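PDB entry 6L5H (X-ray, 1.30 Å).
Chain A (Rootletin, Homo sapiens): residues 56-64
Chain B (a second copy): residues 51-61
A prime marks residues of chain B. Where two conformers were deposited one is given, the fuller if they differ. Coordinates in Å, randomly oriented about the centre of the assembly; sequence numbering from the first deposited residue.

Chain A (56-64) LRTQLRLLE
Chain B (51-61) REAEELRTQLR

How do the two rootletin segments lie? Both are helical throughout, phi near -65° and psi near -40°, running in the same direction at 25° with axes 9.9 Å apart at closest. The register is unstaggered: CA of Leu56 lies 6.4 Å from CA of Leu56′, and CA of Leu60 lies 6.1 Å from CA of Leu60′.

What does the first part of the chain B stretch offer? Glu52′ (chi1 t, chi2 t) brings OE2 to 3.5 Å from Arg57 NH1, near the guanidinium plane; the salt bridge includes a weak hydrogen bond, its N-H...acceptor angle 137°. Opposite charges pair here because both side chains, set sideways at CB, bring their ends nearer; Arg57 does so through chi1 m, chi2 t, chi3 m. Ala53′ O lies 3.7 Å from Leu56 CD1.

How does Leu56′ pack? With chi1 m and chi2 t, it sets CD2 3.6 Å from Leu60 CD1. Its CB lies 3.9 Å from Leu56 CD1, and Arg57′ CG lies 3.7 Å from that same CD1. Leu56, also m,t, thus sits as a knob among Ala53′, Leu56′, Arg57′ and Leu60′.

What closes the contact? Leu60′, turned to t,p, is a knob among Leu56, Gln59, Leu60 and Leu63. Its CD2 meets Leu56 CD2 at 3.7 Å and its CD1 meets Leu63 CD1 at 3.7 Å, while Leu60 (m,t) places CD2 3.7 Å from Leu60′ CA.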

# COMPACT_ATOMS: atom_id res chain seq x y z
N LEU A 56 7.30 15.99 3.97
CA LEU A 56 8.27 16.24 5.03
C LEU A 56 9.64 16.58 4.45
O LEU A 56 10.31 17.50 4.94
CB LEU A 56 8.36 15.04 5.96
CG LEU A 56 7.09 14.80 6.79
CD1 LEU A 56 7.17 13.45 7.48
CD2 LEU A 56 6.92 15.91 7.84
N ARG A 57 10.08 15.86 3.42
CA ARG A 57 11.38 16.15 2.83
C ARG A 57 11.40 17.54 2.21
O ARG A 57 12.40 18.26 2.29
CB ARG A 57 11.74 15.08 1.78
CG ARG A 57 12.15 13.72 2.38
CD ARG A 57 12.86 12.82 1.38
NE ARG A 57 12.08 12.61 0.16
CZ ARG A 57 11.23 11.62 -0.02
NH1 ARG A 57 11.03 10.71 0.93
NH2 ARG A 57 10.57 11.54 -1.16
N THR A 58 10.28 17.93 1.60
CA THR A 58 10.16 19.27 1.02
C THR A 58 10.30 20.33 2.09
O THR A 58 11.05 21.31 1.93
CB THR A 58 8.82 19.41 0.31
OG1 THR A 58 8.80 18.50 -0.79
CG2 THR A 58 8.58 20.85 -0.18
N GLN A 59 9.57 20.16 3.20
CA GLN A 59 9.65 21.13 4.28
C GLN A 59 11.04 21.18 4.90
O GLN A 59 11.53 22.25 5.29
CB GLN A 59 8.60 20.82 5.35
CG GLN A 59 7.19 21.27 4.99
CD GLN A 59 7.11 22.70 4.47
OE1 GLN A 59 7.76 23.64 5.00
NE2 GLN A 59 6.32 22.89 3.40
N LEU A 60 11.69 20.03 5.03
CA LEU A 60 13.04 20.02 5.59
C LEU A 60 13.99 20.83 4.72
O LEU A 60 14.81 21.60 5.24
CB LEU A 60 13.54 18.58 5.75
CG LEU A 60 12.92 17.83 6.93
CD1 LEU A 60 13.14 16.32 6.80
CD2 LEU A 60 13.51 18.28 8.26
N ARG A 61 13.90 20.70 3.39
CA ARG A 61 14.76 21.50 2.52
C ARG A 61 14.46 22.99 2.65
O ARG A 61 15.39 23.82 2.76
CB ARG A 61 14.62 21.06 1.06
CG ARG A 61 15.21 19.66 0.78
CD ARG A 61 15.23 19.33 -0.71
NE ARG A 61 13.90 19.21 -1.32
CZ ARG A 61 13.24 18.07 -1.50
NH1 ARG A 61 13.76 16.91 -1.12
NH2 ARG A 61 12.04 18.10 -2.07
N LEU A 62 13.17 23.35 2.62
CA LEU A 62 12.82 24.77 2.73
C LEU A 62 13.30 25.36 4.05
O LEU A 62 13.84 26.48 4.10
CB LEU A 62 11.30 24.94 2.61
CG LEU A 62 10.73 24.65 1.23
CD1 LEU A 62 9.21 24.61 1.32
CD2 LEU A 62 11.16 25.74 0.26
N LEU A 63 13.12 24.62 5.14
CA LEU A 63 13.46 25.17 6.45
C LEU A 63 14.95 25.15 6.71
O LEU A 63 15.44 26.01 7.45
CB LEU A 63 12.71 24.43 7.55
CG LEU A 63 11.23 24.80 7.56
CD1 LEU A 63 10.62 24.31 8.84
CD2 LEU A 63 11.03 26.32 7.42
N GLU A 64 15.71 24.23 6.12
CA GLU A 64 17.16 24.33 6.25
C GLU A 64 17.69 25.59 5.56
O GLU A 64 18.55 26.30 6.11
CB GLU A 64 17.84 23.08 5.71
CG GLU A 64 17.66 21.88 6.60
CD GLU A 64 18.13 20.62 5.92
OE1 GLU A 64 19.23 20.67 5.34
OE2 GLU A 64 17.38 19.61 5.94
N ARG B 51 8.06 4.22 9.43
CA ARG B 51 9.27 4.37 10.27
C ARG B 51 10.08 5.58 9.77
O ARG B 51 10.49 6.40 10.61
CB ARG B 51 10.12 3.10 10.22
CG ARG B 51 9.36 1.84 10.62
CD ARG B 51 10.30 0.70 10.99
NE ARG B 51 11.21 0.35 9.91
CZ ARG B 51 11.02 -0.64 9.05
NH1 ARG B 51 11.91 -0.88 8.10
NH2 ARG B 51 9.94 -1.39 9.14
N GLU B 52 10.29 5.68 8.45
CA GLU B 52 11.03 6.79 7.86
C GLU B 52 10.34 8.12 8.16
O GLU B 52 10.99 9.11 8.52
CB GLU B 52 11.19 6.63 6.34
CG GLU B 52 12.07 7.77 5.73
CD GLU B 52 11.85 8.05 4.23
OE1 GLU B 52 11.26 7.21 3.53
OE2 GLU B 52 12.29 9.13 3.75
N ALA B 53 9.01 8.14 8.05
CA ALA B 53 8.27 9.38 8.27
C ALA B 53 8.37 9.83 9.72
O ALA B 53 8.46 11.03 9.99
CB ALA B 53 6.81 9.20 7.84
N GLU B 54 8.38 8.88 10.66
CA GLU B 54 8.58 9.23 12.07
C GLU B 54 9.91 9.93 12.27
O GLU B 54 10.00 10.95 12.99
CB GLU B 54 8.51 7.98 12.95
CG GLU B 54 7.11 7.48 13.30
CD GLU B 54 7.08 6.06 13.88
OE1 GLU B 54 8.11 5.34 13.79
OE2 GLU B 54 6.02 5.64 14.41
N GLU B 55 10.98 9.42 11.64
CA GLU B 55 12.28 10.06 11.80
C GLU B 55 12.30 11.44 11.16
O GLU B 55 12.88 12.39 11.72
CB GLU B 55 13.39 9.18 11.23
CG GLU B 55 14.79 9.76 11.47
CD GLU B 55 15.92 8.76 11.27
OE1 GLU B 55 15.65 7.54 11.22
OE2 GLU B 55 17.09 9.20 11.17
N LEU B 56 11.67 11.58 9.99
CA LEU B 56 11.61 12.88 9.34
C LEU B 56 10.82 13.88 10.18
O LEU B 56 11.19 15.05 10.28
CB LEU B 56 10.99 12.74 7.95
CG LEU B 56 11.79 11.99 6.89
CD1 LEU B 56 10.94 11.78 5.64
CD2 LEU B 56 13.11 12.69 6.54
N ARG B 57 9.74 13.42 10.82
CA ARG B 57 8.95 14.31 11.66
C ARG B 57 9.76 14.78 12.86
O ARG B 57 9.65 15.94 13.27
CB ARG B 57 7.68 13.62 12.15
CG ARG B 57 6.54 13.55 11.14
CD ARG B 57 5.22 13.19 11.81
NE ARG B 57 5.25 11.88 12.46
CZ ARG B 57 4.95 10.74 11.83
NH1 ARG B 57 4.60 10.77 10.56
NH2 ARG B 57 4.99 9.58 12.48
N THR B 58 10.56 13.89 13.44
CA THR B 58 11.43 14.30 14.54
C THR B 58 12.38 15.40 14.09
O THR B 58 12.52 16.46 14.75
CB THR B 58 12.22 13.09 15.03
OG1 THR B 58 11.32 12.11 15.57
CG2 THR B 58 13.25 13.52 16.07
N GLN B 59 13.03 15.18 12.95
CA GLN B 59 13.97 16.17 12.43
C GLN B 59 13.27 17.48 12.11
O GLN B 59 13.82 18.56 12.34
CB GLN B 59 14.69 15.61 11.22
CG GLN B 59 15.61 14.48 11.61
CD GLN B 59 16.50 14.86 12.80
OE1 GLN B 59 17.09 15.94 12.83
NE2 GLN B 59 16.56 13.99 13.80
N LEU B 60 12.04 17.41 11.59
CA LEU B 60 11.33 18.63 11.25
C LEU B 60 10.94 19.41 12.50
O LEU B 60 11.04 20.64 12.52
CB LEU B 60 10.10 18.31 10.38
CG LEU B 60 9.33 19.55 9.87
CD1 LEU B 60 10.27 20.60 9.23
CD2 LEU B 60 8.21 19.19 8.92
N ARG B 61 10.51 18.72 13.56
CA ARG B 61 10.19 19.43 14.80
C ARG B 61 11.40 20.21 15.30
O ARG B 61 11.30 21.39 15.69
CB ARG B 61 9.71 18.45 15.87
CG ARG B 61 8.31 17.90 15.60
CD ARG B 61 7.71 17.18 16.82
NE ARG B 61 8.38 15.92 17.13
CZ ARG B 61 8.03 14.73 16.63
NH1 ARG B 61 7.03 14.64 15.76
NH2 ARG B 61 8.70 13.65 17.00